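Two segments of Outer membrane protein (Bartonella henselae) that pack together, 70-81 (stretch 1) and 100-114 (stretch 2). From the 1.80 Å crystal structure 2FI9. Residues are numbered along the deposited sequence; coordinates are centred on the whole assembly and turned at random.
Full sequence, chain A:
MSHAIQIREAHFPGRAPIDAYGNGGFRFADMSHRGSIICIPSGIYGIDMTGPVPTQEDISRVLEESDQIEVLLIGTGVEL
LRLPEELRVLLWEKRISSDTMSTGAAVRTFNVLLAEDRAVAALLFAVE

Stretch 1 (70-81) EVLLIGTGVELL
Stretch 2 100-114: TMSTGAAVRTFNVLL

Strand 71-75 packs on helix 103-114 through Leu-73, and pairs in parallel with the end of a strand, residues 100-101, through Ile-74 and Gly-75. The helix axis passes 6.8 Å away at 151°, nearly antiparallel. Register is set by Ile-74 opposite Thr-100 (CA-CA 4.6 Å) and Gly-75 opposite Met-101 (CA-CA 5.4 Å). Two backbone hydrogen bonds fix it: Met-101 N to Ile-74 O, 3.0 Å, and Thr-76 N to Met-101 O, 2.9 Å.

Gly-75 (phi/psi -92/112) admits the helix start: an ideal CB would lie 2.9 Å from Thr-103 CA, a clash. Gly-77, at 87/-143, has angles that call for glycine. Gly-77 O accepts from Thr-103 N (2.7 Å, 168°), while Gly-77 N donates to Thr-103 OG1 (3.0 Å), with Thr-103 chi1 m. Ser-102, chi1 p, caps the helix, Ser-102 OG accepting from Ala-105 N at 3.2 Å.

Leu-73 (m, t) is buried and points toward the helix. Leu-73 CD1 lies 3.9 Å from Phe-110 CB and 4.0 Å from Leu-113 CD1 (Leu-113 m, t); Leu-73 CD2 meets Met-101 CE at 3.9 Å, Met-101 being p, t, p. Ala-106 is small enough for Ala-106 CB to approach Gly-75 CA to 3.6 Å.

Thr-100, chi1 p, donates from Thr-100 OG1 to Leu-81 O (2.8 Å). Thr-76, also p, braces the loop: Thr-76 OG1 donates to Glu-79 O (2.8 Å) and accepts from Leu-81 N (3.0 Å). The contact buries 700 Å².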

# COMPACT_ATOMS: atom_id res chain seq x y z
N GLU A 70 -5.62 6.84 8.48
CA GLU A 70 -7.05 6.52 8.63
C GLU A 70 -7.50 5.43 7.67
O GLU A 70 -8.42 4.66 7.98
CB GLU A 70 -7.93 7.73 8.38
CG GLU A 70 -7.77 8.85 9.40
CD GLU A 70 -9.04 9.65 9.58
OE1 GLU A 70 -10.11 9.03 9.82
OE2 GLU A 70 -8.98 10.90 9.47
N VAL A 71 -6.88 5.38 6.50
CA VAL A 71 -7.30 4.41 5.47
C VAL A 71 -6.10 3.74 4.80
O VAL A 71 -5.12 4.41 4.45
CB VAL A 71 -8.30 5.04 4.42
CG1 VAL A 71 -7.72 6.26 3.76
CG2 VAL A 71 -8.73 4.02 3.35
N LEU A 72 -6.17 2.42 4.70
CA LEU A 72 -5.17 1.64 3.99
C LEU A 72 -5.77 0.97 2.74
O LEU A 72 -6.75 0.20 2.83
CB LEU A 72 -4.57 0.58 4.92
CG LEU A 72 -3.56 -0.35 4.22
CD1 LEU A 72 -2.30 0.40 3.76
CD2 LEU A 72 -3.21 -1.50 5.14
N LEU A 73 -5.18 1.27 1.59
CA LEU A 73 -5.57 0.60 0.35
C LEU A 73 -4.59 -0.54 0.16
O LEU A 73 -3.39 -0.36 0.36
CB LEU A 73 -5.50 1.56 -0.84
CG LEU A 73 -6.27 2.87 -0.61
CD1 LEU A 73 -5.96 3.88 -1.70
CD2 LEU A 73 -7.78 2.58 -0.54
N ILE A 74 -5.11 -1.72 -0.18
CA ILE A 74 -4.27 -2.87 -0.41
C ILE A 74 -4.43 -3.35 -1.84
O ILE A 74 -5.52 -3.80 -2.27
CB ILE A 74 -4.60 -3.99 0.61
CG1 ILE A 74 -4.39 -3.45 2.03
CG2 ILE A 74 -3.70 -5.21 0.36
CD1 ILE A 74 -5.07 -4.26 3.11
N GLY A 75 -3.35 -3.23 -2.60
CA GLY A 75 -3.32 -3.66 -4.00
C GLY A 75 -2.83 -5.09 -4.00
O GLY A 75 -1.66 -5.34 -3.65
N THR A 76 -3.73 -6.02 -4.36
CA THR A 76 -3.47 -7.46 -4.28
C THR A 76 -3.11 -8.11 -5.62
O THR A 76 -3.48 -9.28 -5.90
CB THR A 76 -4.66 -8.24 -3.66
OG1 THR A 76 -5.85 -8.00 -4.42
CG2 THR A 76 -4.89 -7.83 -2.21
N GLY A 77 -2.41 -7.35 -6.46
CA GLY A 77 -1.95 -7.84 -7.76
C GLY A 77 -2.98 -7.67 -8.86
O GLY A 77 -3.69 -6.66 -8.90
N VAL A 78 -3.06 -8.64 -9.77
CA VAL A 78 -3.96 -8.52 -10.92
C VAL A 78 -5.41 -8.77 -10.57
O VAL A 78 -6.31 -8.31 -11.28
CB VAL A 78 -3.53 -9.40 -12.15
CG1 VAL A 78 -2.22 -8.92 -12.71
CG2 VAL A 78 -3.47 -10.89 -11.80
N GLU A 79 -5.66 -9.52 -9.50
CA GLU A 79 -7.02 -9.84 -9.09
C GLU A 79 -7.26 -9.31 -7.70
O GLU A 79 -6.34 -9.26 -6.88
CB GLU A 79 -7.23 -11.36 -9.09
CG GLU A 79 -7.24 -12.00 -10.46
CD GLU A 79 -8.41 -11.57 -11.31
OE1 GLU A 79 -9.57 -11.70 -10.83
OE2 GLU A 79 -8.17 -11.10 -12.45
N LEU A 80 -8.50 -8.92 -7.42
CA LEU A 80 -8.88 -8.49 -6.08
C LEU A 80 -8.97 -9.74 -5.18
O LEU A 80 -9.71 -10.68 -5.48
CB LEU A 80 -10.20 -7.72 -6.13
CG LEU A 80 -10.81 -7.09 -4.86
CD1 LEU A 80 -11.87 -6.09 -5.26
CD2 LEU A 80 -11.40 -8.13 -3.89
N LEU A 81 -8.22 -9.73 -4.08
CA LEU A 81 -8.19 -10.84 -3.13
C LEU A 81 -8.67 -10.40 -1.76
O LEU A 81 -8.51 -9.24 -1.39
CB LEU A 81 -6.77 -11.39 -3.01
CG LEU A 81 -6.08 -11.82 -4.29
CD1 LEU A 81 -4.70 -12.44 -3.98
CD2 LEU A 81 -6.95 -12.81 -5.09
N THR A 100 -9.29 -4.01 -0.11
CA THR A 100 -8.46 -4.59 -1.14
C THR A 100 -9.07 -4.31 -2.51
O THR A 100 -10.28 -4.08 -2.63
CB THR A 100 -8.33 -6.11 -0.93
OG1 THR A 100 -9.63 -6.68 -1.00
CG2 THR A 100 -7.74 -6.43 0.47
N MET A 101 -8.23 -4.38 -3.54
CA MET A 101 -8.59 -4.15 -4.97
C MET A 101 -7.30 -4.51 -5.72
O MET A 101 -6.24 -4.67 -5.09
CB MET A 101 -8.94 -2.65 -5.21
CG MET A 101 -7.86 -1.63 -4.68
SD MET A 101 -8.38 0.08 -4.26
CE MET A 101 -9.29 -0.23 -2.74
N SER A 102 -7.38 -4.65 -7.03
CA SER A 102 -6.18 -4.88 -7.82
C SER A 102 -5.11 -3.81 -7.57
O SER A 102 -5.41 -2.69 -7.07
CB SER A 102 -6.54 -4.89 -9.30
OG SER A 102 -6.89 -3.58 -9.70
N THR A 103 -3.86 -4.13 -7.88
CA THR A 103 -2.76 -3.17 -7.71
C THR A 103 -3.02 -1.90 -8.53
O THR A 103 -2.82 -0.80 -8.04
CB THR A 103 -1.39 -3.80 -8.00
OG1 THR A 103 -1.09 -4.71 -6.94
CG2 THR A 103 -0.24 -2.72 -8.07
N GLY A 104 -3.52 -2.07 -9.76
CA GLY A 104 -3.84 -0.92 -10.63
C GLY A 104 -4.84 0.02 -9.98
O GLY A 104 -4.63 1.22 -9.89
N ALA A 105 -5.94 -0.56 -9.48
CA ALA A 105 -7.00 0.18 -8.82
C ALA A 105 -6.48 0.86 -7.57
O ALA A 105 -6.83 2.00 -7.30
CB ALA A 105 -8.17 -0.75 -8.47
N ALA A 106 -5.64 0.16 -6.81
CA ALA A 106 -5.13 0.74 -5.57
C ALA A 106 -4.24 1.96 -5.87
O ALA A 106 -4.32 3.00 -5.19
CB ALA A 106 -4.38 -0.30 -4.77
N VAL A 107 -3.40 1.85 -6.90
CA VAL A 107 -2.56 2.99 -7.31
C VAL A 107 -3.42 4.21 -7.63
O VAL A 107 -3.16 5.32 -7.13
CB VAL A 107 -1.66 2.65 -8.54
CG1 VAL A 107 -1.07 3.94 -9.19
CG2 VAL A 107 -0.56 1.64 -8.17
N ARG A 108 -4.45 4.00 -8.45
CA ARG A 108 -5.27 5.11 -8.93
C ARG A 108 -6.03 5.75 -7.79
O ARG A 108 -6.12 6.98 -7.73
CB ARG A 108 -6.23 4.64 -10.02
CG ARG A 108 -5.54 4.32 -11.33
CD ARG A 108 -6.53 3.94 -12.41
NE ARG A 108 -7.21 2.66 -12.14
CZ ARG A 108 -6.79 1.47 -12.58
NH1 ARG A 108 -5.68 1.37 -13.30
NH2 ARG A 108 -7.49 0.39 -12.30
N THR A 109 -6.53 4.92 -6.87
CA THR A 109 -7.28 5.36 -5.70
C THR A 109 -6.37 6.05 -4.70
O THR A 109 -6.74 7.09 -4.15
CB THR A 109 -8.02 4.20 -4.98
OG1 THR A 109 -8.86 3.50 -5.91
CG2 THR A 109 -8.88 4.72 -3.86
N PHE A 110 -5.20 5.47 -4.44
CA PHE A 110 -4.18 6.12 -3.60
C PHE A 110 -3.85 7.53 -4.10
O PHE A 110 -3.82 8.48 -3.30
CB PHE A 110 -2.89 5.30 -3.54
CG PHE A 110 -1.79 5.97 -2.77
CD1 PHE A 110 -1.83 6.02 -1.37
CD2 PHE A 110 -0.72 6.60 -3.43
CE1 PHE A 110 -0.83 6.65 -0.64
CE2 PHE A 110 0.32 7.24 -2.69
CZ PHE A 110 0.26 7.26 -1.30
N ASN A 111 -3.59 7.67 -5.40
CA ASN A 111 -3.22 8.96 -5.97
C ASN A 111 -4.30 10.00 -5.71
O ASN A 111 -4.00 11.13 -5.31
CB ASN A 111 -2.93 8.83 -7.46
CG ASN A 111 -1.60 8.15 -7.74
OD1 ASN A 111 -0.80 7.92 -6.84
ND2 ASN A 111 -1.36 7.83 -9.01
N VAL A 112 -5.56 9.60 -5.92
CA VAL A 112 -6.69 10.50 -5.79
C VAL A 112 -6.83 10.95 -4.33
O VAL A 112 -6.89 12.16 -4.05
CB VAL A 112 -8.00 9.86 -6.32
CG1 VAL A 112 -9.23 10.57 -5.76
CG2 VAL A 112 -8.02 9.87 -7.85
N LEU A 113 -6.83 10.00 -3.41
CA LEU A 113 -6.96 10.30 -1.99
C LEU A 113 -5.78 11.10 -1.45
O LEU A 113 -5.95 11.99 -0.59
CB LEU A 113 -7.15 9.02 -1.17
CG LEU A 113 -8.43 8.23 -1.41
CD1 LEU A 113 -8.35 6.95 -0.63
CD2 LEU A 113 -9.65 9.03 -0.98
N LEU A 114 -4.58 10.79 -1.94
CA LEU A 114 -3.39 11.57 -1.59
C LEU A 114 -3.53 13.05 -1.98
O LEU A 114 -3.24 13.96 -1.19
CB LEU A 114 -2.13 10.96 -2.23
CG LEU A 114 -0.83 11.64 -1.81
CD1 LEU A 114 -0.58 11.47 -0.31
CD2 LEU A 114 0.32 11.09 -2.64
O HOH W 1 -3.52 -4.44 -11.29